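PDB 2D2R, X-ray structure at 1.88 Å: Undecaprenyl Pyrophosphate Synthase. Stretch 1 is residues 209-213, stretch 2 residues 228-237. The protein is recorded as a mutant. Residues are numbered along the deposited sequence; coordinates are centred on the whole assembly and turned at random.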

# COMPACT_ATOMS: atom_id res chain seq x y z
N ALA A 209 -3.99 5.73 -4.37
CA ALA A 209 -5.00 5.07 -5.19
C ALA A 209 -6.26 4.73 -4.42
O ALA A 209 -6.25 4.43 -3.21
N GLU A 210 -7.38 4.81 -5.14
CA GLU A 210 -8.65 4.39 -4.60
C GLU A 210 -8.54 2.88 -4.62
O GLU A 210 -8.12 2.30 -5.64
N LEU A 211 -8.89 2.24 -3.49
CA LEU A 211 -8.83 0.80 -3.32
C LEU A 211 -10.19 0.17 -3.49
O LEU A 211 -11.19 0.64 -2.92
N PHE A 212 -10.25 -0.84 -4.34
CA PHE A 212 -11.48 -1.58 -4.61
C PHE A 212 -11.24 -3.06 -4.42
O PHE A 212 -10.19 -3.59 -4.78
N PHE A 213 -12.22 -3.71 -3.85
CA PHE A 213 -12.16 -5.13 -3.56
C PHE A 213 -13.46 -5.82 -4.03
O PHE A 213 -14.54 -5.25 -3.96
N ASN A 228 -18.82 -1.42 -13.71
CA ASN A 228 -19.54 -1.07 -12.50
C ASN A 228 -18.58 -0.44 -11.46
O ASN A 228 -18.92 0.54 -10.81
N ILE A 229 -17.39 -1.03 -11.34
CA ILE A 229 -16.34 -0.56 -10.43
C ILE A 229 -15.90 0.82 -10.86
O ILE A 229 -15.80 1.77 -10.02
N ILE A 230 -15.66 0.99 -12.15
CA ILE A 230 -15.23 2.31 -12.59
C ILE A 230 -16.32 3.36 -12.30
O ILE A 230 -16.04 4.51 -11.93
N SER A 231 -17.57 2.94 -12.43
CA SER A 231 -18.65 3.87 -12.17
C SER A 231 -18.58 4.29 -10.69
O SER A 231 -18.73 5.47 -10.34
N ASP A 232 -18.36 3.31 -9.81
CA ASP A 232 -18.24 3.62 -8.39
C ASP A 232 -17.07 4.57 -8.15
O ASP A 232 -17.19 5.54 -7.37
N PHE A 233 -15.95 4.30 -8.81
CA PHE A 233 -14.76 5.14 -8.70
C PHE A 233 -15.18 6.59 -8.92
O PHE A 233 -14.98 7.44 -8.07
N TYR A 234 -15.81 6.88 -10.06
CA TYR A 234 -16.19 8.25 -10.31
C TYR A 234 -17.08 8.82 -9.20
O TYR A 234 -16.97 9.99 -8.84
N LYS A 235 -17.96 8.00 -8.65
CA LYS A 235 -18.80 8.46 -7.56
C LYS A 235 -17.97 8.89 -6.36
O LYS A 235 -18.30 9.88 -5.66
N ARG A 236 -16.89 8.14 -6.08
CA ARG A 236 -16.08 8.44 -4.91
C ARG A 236 -15.41 9.73 -5.13
O ARG A 236 -15.42 10.60 -4.26
N VAL A 237 -14.80 9.84 -6.30
CA VAL A 237 -14.07 11.02 -6.70
C VAL A 237 -15.09 12.16 -6.77
O VAL A 237 -15.56 12.50 -7.84

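The strand 210-213 packs against the helix 228-236 with their N-to-C directions 144° apart, so Glu-210 lies nearest Phe-233 and Phe-212 nearest Ile-229. The axes approach to 10.1 Å, a spacing that leaves room for a single layer of side chains. As expected for a strand, alternate residues face the helix: Glu-210 and Phe-212 point toward it, Leu-211 and Phe-213 away.

Ala-209, just before the strand, points sideways and makes no contact with the helix.

Glu-210 is buried, yet its charge is well provided for. With chi1 and chi2 both m, the chain bends so that OE2 lies 2.9 Å from NH1 of Arg-236, which donates a hydrogen bond to it within a salt bridge; OE1 is hydrogen-bonded elsewhere in the structure. The aliphatic part of the side chain is useful too, for CG of Glu-210 rests 3.7 Å from CE1 of Phe-233. A glutamate thus offers methylenes to an aromatic neighbour and a carboxylate to the arginine.

Leu-211 turns its side chain (m, t) away from the helix, but its backbone carbonyl joins the contact. Its O accepts hydrogen bonds from Arg-236 NH1 at 2.8 Å and Arg-236 NH2 at 3.0 Å. Both Leu-211 O and Glu-210 OE2 lie near the plane of the guanidinium, where its N-H groups point, and this leaves the faces of the group free for stacking.

Phe-212 (chi1 m, chi2 80°) is the centre of the packing and has the largest area covered by the other stretch. The guanidinium of Arg-236 lies flat on one face of its ring, with centres 3.5 Å apart and planes inclined by only 13°; Arg-236 CZ sits 3.5 Å from the ring centroid, a cation-pi arrangement. Arginine suits this place because its nearly extended side chain, m at chi1 and t at chi2 and chi3, carries a flat cation from the last turn of the helix across the ring. Over the opposite face, Ile-229 (m, t) places CG2 4.2 Å from the centroid of the Phe-212 ring, a CH-pi contact, so the ring is held between a cation and a methyl group. At the ring edge, CB of Asp-232 comes within 3.6 Å of Phe-212 CE2. Phe-233 (chi1 t), pointing sideways, adds apolar contact through its CB, 4.2 Å from CE1 of Phe-212.

Phe-213 (chi1 m) points away, and its side chain makes no contact with the helix.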

# COMPACT_ATOMS: atom_id res chain seq x y z
CB ALA A 209 -4.44 3.77 -5.75
CB GLU A 210 -9.77 4.82 -5.50
CG GLU A 210 -10.04 6.29 -5.37
CD GLU A 210 -10.54 6.65 -3.98
OE1 GLU A 210 -10.37 7.82 -3.63
OE2 GLU A 210 -11.14 5.81 -3.26
CB LEU A 211 -8.26 0.45 -1.92
CG LEU A 211 -6.96 1.14 -1.52
CD1 LEU A 211 -6.40 0.71 -0.08
CD2 LEU A 211 -5.92 0.71 -2.59
CB PHE A 212 -12.03 -1.36 -6.05
CG PHE A 212 -12.84 -0.15 -6.18
CD1 PHE A 212 -12.22 1.11 -6.31
CD2 PHE A 212 -14.23 -0.24 -6.14
CE1 PHE A 212 -12.98 2.29 -6.42
CE2 PHE A 212 -15.03 0.93 -6.24
CZ PHE A 212 -14.41 2.19 -6.38
CB PHE A 213 -12.00 -5.32 -2.03
CG PHE A 213 -10.76 -4.69 -1.49
CD1 PHE A 213 -9.52 -5.32 -1.61
CD2 PHE A 213 -10.81 -3.42 -0.95
CE1 PHE A 213 -8.34 -4.68 -1.20
CE2 PHE A 213 -9.65 -2.78 -0.56
CZ PHE A 213 -8.42 -3.42 -0.69
CB ASN A 228 -20.18 -2.31 -11.91
CG ASN A 228 -21.21 -2.93 -12.84
OD1 ASN A 228 -22.29 -2.38 -13.01
ND2 ASN A 228 -20.86 -4.06 -13.47
CB ILE A 229 -15.12 -1.55 -10.44
CG1 ILE A 229 -15.41 -2.75 -9.53
CG2 ILE A 229 -13.83 -0.83 -9.98
CD1 ILE A 229 -14.66 -3.98 -9.96
CB ILE A 230 -14.84 2.30 -14.07
CG1 ILE A 230 -13.53 1.53 -14.24
CG2 ILE A 230 -14.84 3.71 -14.61
CD1 ILE A 230 -12.96 1.50 -15.68
CB SER A 231 -20.00 3.19 -12.47
OG SER A 231 -21.07 4.03 -12.03
CB ASP A 232 -18.07 2.34 -7.59
CG ASP A 232 -19.39 1.62 -7.41
OD1 ASP A 232 -20.43 2.31 -7.48
OD2 ASP A 232 -19.40 0.39 -7.16
CB PHE A 233 -13.73 4.69 -9.74
CG PHE A 233 -12.53 5.60 -9.88
CD1 PHE A 233 -11.49 5.60 -8.93
CD2 PHE A 233 -12.41 6.47 -10.98
CE1 PHE A 233 -10.38 6.43 -9.08
CE2 PHE A 233 -11.28 7.30 -11.11
CZ PHE A 233 -10.27 7.29 -10.17
CB TYR A 234 -16.86 8.32 -11.67
CG TYR A 234 -15.85 8.06 -12.76
CD1 TYR A 234 -16.05 7.05 -13.71
CD2 TYR A 234 -14.69 8.84 -12.85
CE1 TYR A 234 -15.10 6.82 -14.72
CE2 TYR A 234 -13.75 8.62 -13.85
CZ TYR A 234 -13.97 7.61 -14.79
OH TYR A 234 -13.10 7.44 -15.85
CB LYS A 235 -19.76 7.35 -7.11
CG LYS A 235 -21.15 7.34 -7.78
CD LYS A 235 -22.18 6.65 -6.83
CE LYS A 235 -23.47 6.15 -7.52
NZ LYS A 235 -23.23 5.16 -8.62
CB ARG A 236 -14.98 7.39 -4.66
CG ARG A 236 -15.41 5.97 -4.44
CD ARG A 236 -14.19 5.11 -4.07
NE ARG A 236 -14.53 3.74 -3.66
CZ ARG A 236 -13.62 2.85 -3.27
NH1 ARG A 236 -12.33 3.18 -3.21
NH2 ARG A 236 -13.99 1.60 -3.02
CB VAL A 237 -13.40 10.76 -8.08
CG1 VAL A 237 -12.55 11.97 -8.52
CG2 VAL A 237 -12.54 9.51 -8.00